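Local coordinates for protein group II chitinase (Ostrinia furnacalis, PDB 6JAV) that probably hydrolyses internal glycosidic bonds of chitin, acting here through one glycoside hydrolase family 18 catalytic domain of a longer protein that probably also binds chitin, at residues A179-P184 with H232-K237. Numbering follows the deposited sequence.
Sequences AGYDVP and HYWMEK. With NAG (2-acetamido-2-deoxy-beta-D-glucopyranose), chain C.
The six-membered ring of the W234 indole abuts Y181 and V183, two residues apart in the chain. Its CH2 lies over one face of the Y181 ring, 3.5 Å from Y181 CD2, and its CZ2 also reaches CD2 and CE2. The tyrosine and the six-membered ring of the indole are inclined at 49°, an oblique aromatic pair with centroids 5.2 Å apart. The CZ3 side of the indole meets V183, with W234 CZ3 3.8 Å from V183 CG2. The other methyl of V183, CG1, set anti to the backbone N (chi1 176°), lies 3.5 Å from K237 O and also meets K237 CB, the two side chains crossing at about a right angle. Both aromatic polar ends are held at S171: Y181 OH accepts from its N, W234 NE1 donates to its O. In the TIM barrel of family 18, the contact thus joins the turn between helices 174-180 and 183-189, which follow strand 165-170, to the C-terminal part of helix 227-236 and to K237. D182 centres an inverse gamma turn there and occupies the N-cap position of helix 183-189. Away from the buried indole, packing gives way to a looser, more exposed side. P184 CD borders K237 O, and no direct hydrogen bond joins the segments. Instead a water lies 2.7 Å from Y181 O and accepts from K237 NZ (2.8 Å). The same NZ forms a salt bridge with D178 OD1, which also bonds Y233 OH. Toward the start of the helix, H232 turns one ring face to the N-acetylglucosamine, its ND1 hydrogen-bonded to the O of glycosylated N228.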
ATOM      1  N   ALA A 179     -17.906  -2.033   7.355  1.00 12.84           N
ATOM      2  CA  ALA A 179     -17.859  -2.069   8.812  1.00 13.07           C
ATOM      3  C   ALA A 179     -17.056  -0.932   9.417  1.00 12.90           C
ATOM      4  O   ALA A 179     -17.394  -0.470  10.513  1.00 14.16           O
ATOM      5  CB  ALA A 179     -17.247  -3.380   9.302  1.00 12.61           C
ATOM      6  N   GLY A 180     -16.008  -0.461   8.746  1.00 12.00           N
ATOM      7  CA  GLY A 180     -15.046   0.387   9.418  1.00 13.31           C
ATOM      8  C   GLY A 180     -15.066   1.843   9.024  1.00 11.22           C
ATOM      9  O   GLY A 180     -14.517   2.663   9.759  1.00 11.71           O
ATOM     10  N   TYR A 181     -15.648   2.197   7.869  1.00 10.91           N
ATOM     11  CA  TYR A 181     -15.452   3.527   7.320  1.00 10.50           C
ATOM     12  C   TYR A 181     -16.760   4.285   7.167  1.00 12.47           C
ATOM     13  O   TYR A 181     -17.670   3.814   6.478  1.00 13.87           O
ATOM     14  CB  TYR A 181     -14.765   3.456   5.958  1.00 10.95           C
ATOM     15  CG  TYR A 181     -13.394   2.817   5.999  1.00  9.74           C
ATOM     16  CD1 TYR A 181     -12.362   3.333   6.780  1.00 11.33           C
ATOM     17  CD2 TYR A 181     -13.118   1.739   5.195  1.00 14.97           C
ATOM     18  CE1 TYR A 181     -11.090   2.727   6.788  1.00 11.81           C
ATOM     19  CE2 TYR A 181     -11.881   1.133   5.200  1.00 16.06           C
ATOM     20  CZ  TYR A 181     -10.873   1.631   5.998  1.00 12.19           C
ATOM     21  OH  TYR A 181      -9.648   0.982   5.945  1.00 11.51           O
ATOM     22  N   ASP A 182     -16.804   5.492   7.724  1.00 11.63           N
ATOM     23  CA  ASP A 182     -17.867   6.454   7.415  1.00 12.37           C
ATOM     24  C   ASP A 182     -17.370   7.172   6.169  1.00 11.45           C
ATOM     25  O   ASP A 182     -16.659   8.178   6.249  1.00 13.33           O
ATOM     26  CB  ASP A 182     -18.075   7.408   8.586  1.00 12.50           C
ATOM     27  CG  ASP A 182     -19.255   8.344   8.385  1.00 24.69           C
ATOM     28  OD1 ASP A 182     -19.618   8.641   7.219  1.00 19.19           O
ATOM     29  OD2 ASP A 182     -19.805   8.805   9.410  1.00 23.24           O
ATOM     30  N   VAL A 183     -17.718   6.618   5.006  1.00 12.18           N
ATOM     31  CA  VAL A 183     -17.089   7.055   3.756  1.00 11.08           C
ATOM     32  C   VAL A 183     -17.348   8.523   3.454  1.00 12.05           C
ATOM     33  O   VAL A 183     -16.403   9.227   3.066  1.00 12.00           O
ATOM     34  CB  VAL A 183     -17.443   6.087   2.602  1.00 11.21           C
ATOM     35  CG1 VAL A 183     -16.870   6.606   1.276  1.00 12.80           C
ATOM     36  CG2 VAL A 183     -16.879   4.699   2.876  1.00 10.75           C
ATOM     37  N   PRO A 184     -18.572   9.051   3.579  1.00 12.16           N
ATOM     38  CA  PRO A 184     -18.738  10.495   3.294  1.00 13.60           C
ATOM     39  C   PRO A 184     -17.870  11.399   4.151  1.00 13.22           C
ATOM     40  O   PRO A 184     -17.337  12.401   3.648  1.00 13.76           O
ATOM     41  CB  PRO A 184     -20.249  10.734   3.510  1.00 13.52           C
ATOM     42  CG  PRO A 184     -20.849   9.400   3.185  1.00 13.99           C
ATOM     43  CD  PRO A 184     -19.867   8.383   3.786  1.00 15.60           C
ATOM     44  N   HIS A 232     -14.970   1.219  -7.742  1.00 11.46           N
ATOM     45  CA  HIS A 232     -16.331   1.694  -7.955  1.00 11.87           C
ATOM     46  C   HIS A 232     -17.131   1.692  -6.661  1.00 10.95           C
ATOM     47  O   HIS A 232     -17.995   2.555  -6.476  1.00 13.07           O
ATOM     48  CB  HIS A 232     -17.003   0.817  -9.005  1.00 12.87           C
ATOM     49  CG  HIS A 232     -16.668   1.198 -10.411  1.00 13.70           C
ATOM     50  ND1 HIS A 232     -15.739   0.525 -11.178  1.00 14.68           N
ATOM     51  CD2 HIS A 232     -17.157   2.186 -11.200  1.00 18.51           C
ATOM     52  CE1 HIS A 232     -15.660   1.090 -12.371  1.00 14.64           C
ATOM     53  NE2 HIS A 232     -16.518   2.094 -12.415  1.00 18.62           N
ATOM     54  N   TYR A 233     -16.831   0.779  -5.740  1.00  9.78           N
ATOM     55  CA  TYR A 233     -17.552   0.730  -4.478  1.00 10.38           C
ATOM     56  C   TYR A 233     -17.206   1.923  -3.592  1.00 10.51           C
ATOM     57  O   TYR A 233     -18.097   2.540  -2.999  1.00 10.70           O
ATOM     58  CB  TYR A 233     -17.256  -0.585  -3.772  1.00 11.42           C
ATOM     59  CG  TYR A 233     -18.241  -0.892  -2.671  1.00 11.53           C
ATOM     60  CD1 TYR A 233     -19.583  -1.068  -2.963  1.00 13.42           C
ATOM     61  CD2 TYR A 233     -17.842  -1.004  -1.361  1.00 10.73           C
ATOM     62  CE1 TYR A 233     -20.498  -1.341  -1.963  1.00 15.46           C
ATOM     63  CE2 TYR A 233     -18.758  -1.292  -0.344  1.00 13.36           C
ATOM     64  CZ  TYR A 233     -20.078  -1.449  -0.663  1.00 13.03           C
ATOM     65  OH  TYR A 233     -20.990  -1.743   0.340  1.00 16.05           O
ATOM     66  N   TRP A 234     -15.915   2.290  -3.498  1.00 10.12           N
ATOM     67  CA  TRP A 234     -15.572   3.526  -2.788  1.00  9.71           C
ATOM     68  C   TRP A 234     -16.325   4.724  -3.361  1.00 10.83           C
ATOM     69  O   TRP A 234     -16.811   5.579  -2.606  1.00 11.31           O
ATOM     70  CB  TRP A 234     -14.038   3.745  -2.771  1.00  9.61           C
ATOM     71  CG  TRP A 234     -13.389   3.006  -1.653  1.00  8.32           C
ATOM     72  CD1 TRP A 234     -12.835   1.762  -1.689  1.00  9.30           C
ATOM     73  CD2 TRP A 234     -13.229   3.480  -0.311  1.00  9.60           C
ATOM     74  NE1 TRP A 234     -12.359   1.408  -0.429  1.00 10.50           N
ATOM     75  CE2 TRP A 234     -12.606   2.449   0.432  1.00  9.72           C
ATOM     76  CE3 TRP A 234     -13.601   4.669   0.346  1.00 10.59           C
ATOM     77  CZ2 TRP A 234     -12.337   2.566   1.803  1.00 10.25           C
ATOM     78  CZ3 TRP A 234     -13.307   4.801   1.705  1.00 11.06           C
ATOM     79  CH2 TRP A 234     -12.677   3.746   2.421  1.00 10.43           C
ATOM     80  N   MET A 235     -16.450   4.798  -4.688  1.00  9.10           N
ATOM     81  CA  MET A 235     -17.190   5.906  -5.295  1.00 11.84           C
ATOM     82  C   MET A 235     -18.686   5.809  -4.995  1.00 10.79           C
ATOM     83  O   MET A 235     -19.318   6.825  -4.667  1.00 13.67           O
ATOM     84  CB  MET A 235     -16.899   5.982  -6.791  1.00 12.74           C
ATOM     85  CG  MET A 235     -15.437   6.393  -7.036  1.00 12.24           C
ATOM     86  SD  MET A 235     -15.096   6.937  -8.721  1.00 16.80           S
ATOM     87  CE  MET A 235     -15.284   5.380  -9.521  1.00 16.53           C
ATOM     88  N   GLU A 236     -19.251   4.601  -5.072  1.00 11.06           N
ATOM     89  CA  GLU A 236     -20.678   4.426  -4.768  1.00 11.99           C
ATOM     90  C   GLU A 236     -20.982   4.838  -3.331  1.00 13.06           C
ATOM     91  O   GLU A 236     -22.048   5.410  -3.043  1.00 15.93           O
ATOM     92  CB  GLU A 236     -21.055   2.963  -5.008  1.00 13.32           C
ATOM     93  CG  GLU A 236     -22.487   2.582  -4.635  1.00 20.19           C
ATOM     94  CD  GLU A 236     -22.731   1.067  -4.692  1.00 32.73           C
ATOM     95  OE1 GLU A 236     -22.092   0.370  -5.515  1.00 33.36           O
ATOM     96  OE2 GLU A 236     -23.559   0.571  -3.900  1.00 39.21           O
ATOM     97  N   LYS A 237     -20.038   4.587  -2.417  1.00 11.29           N
ATOM     98  CA  LYS A 237     -20.217   4.939  -1.013  1.00 12.73           C
ATOM     99  C   LYS A 237     -20.052   6.427  -0.735  1.00 12.78           C
ATOM    100  O   LYS A 237     -20.260   6.849   0.414  1.00 12.68           O
ATOM    101  CB  LYS A 237     -19.247   4.121  -0.135  1.00 14.25           C
ATOM    102  CG  LYS A 237     -19.545   2.627  -0.132  1.00 15.97           C
ATOM    103  CD  LYS A 237     -20.641   2.289   0.844  1.00 25.51           C
ATOM    104  CE  LYS A 237     -20.060   1.719   2.104  1.00 29.22           C
ATOM    105  NZ  LYS A 237     -21.105   1.457   3.159  1.00 23.42           N
TER
HETATM  106  C1  NAG C2102     -16.317  -2.880 -13.285  1.00 24.22           C
HETATM  107  C2  NAG C2102     -16.974  -3.860 -14.245  1.00 22.95           C
HETATM  108  C3  NAG C2102     -18.367  -3.359 -14.647  1.00 28.63           C
HETATM  109  C4  NAG C2102     -19.198  -3.034 -13.409  1.00 39.40           C
HETATM  110  C5  NAG C2102     -18.442  -2.079 -12.495  1.00 41.33           C
HETATM  111  C6  NAG C2102     -19.168  -1.786 -11.195  1.00 32.43           C
HETATM  112  C7  NAG C2102     -15.746  -5.281 -15.840  1.00 26.23           C
HETATM  113  C8  NAG C2102     -16.285  -6.451 -15.084  1.00 32.23           C
HETATM  114  N2  NAG C2102     -16.133  -4.070 -15.414  1.00 26.54           N
HETATM  115  O3  NAG C2102     -19.021  -4.391 -15.378  1.00 36.10           O
HETATM  116  O4  NAG C2102     -20.451  -2.461 -13.765  1.00 43.06           O
HETATM  117  O5  NAG C2102     -17.173  -2.659 -12.159  1.00 26.87           O
HETATM  118  O6  NAG C2102     -19.104  -2.851 -10.249  1.00 31.71           O
HETATM  119  O7  NAG C2102     -15.020  -5.424 -16.813  1.00 40.77           O
HETATM  120  O   HOH W   1     -19.241   2.060   5.120  1.00 24.26           O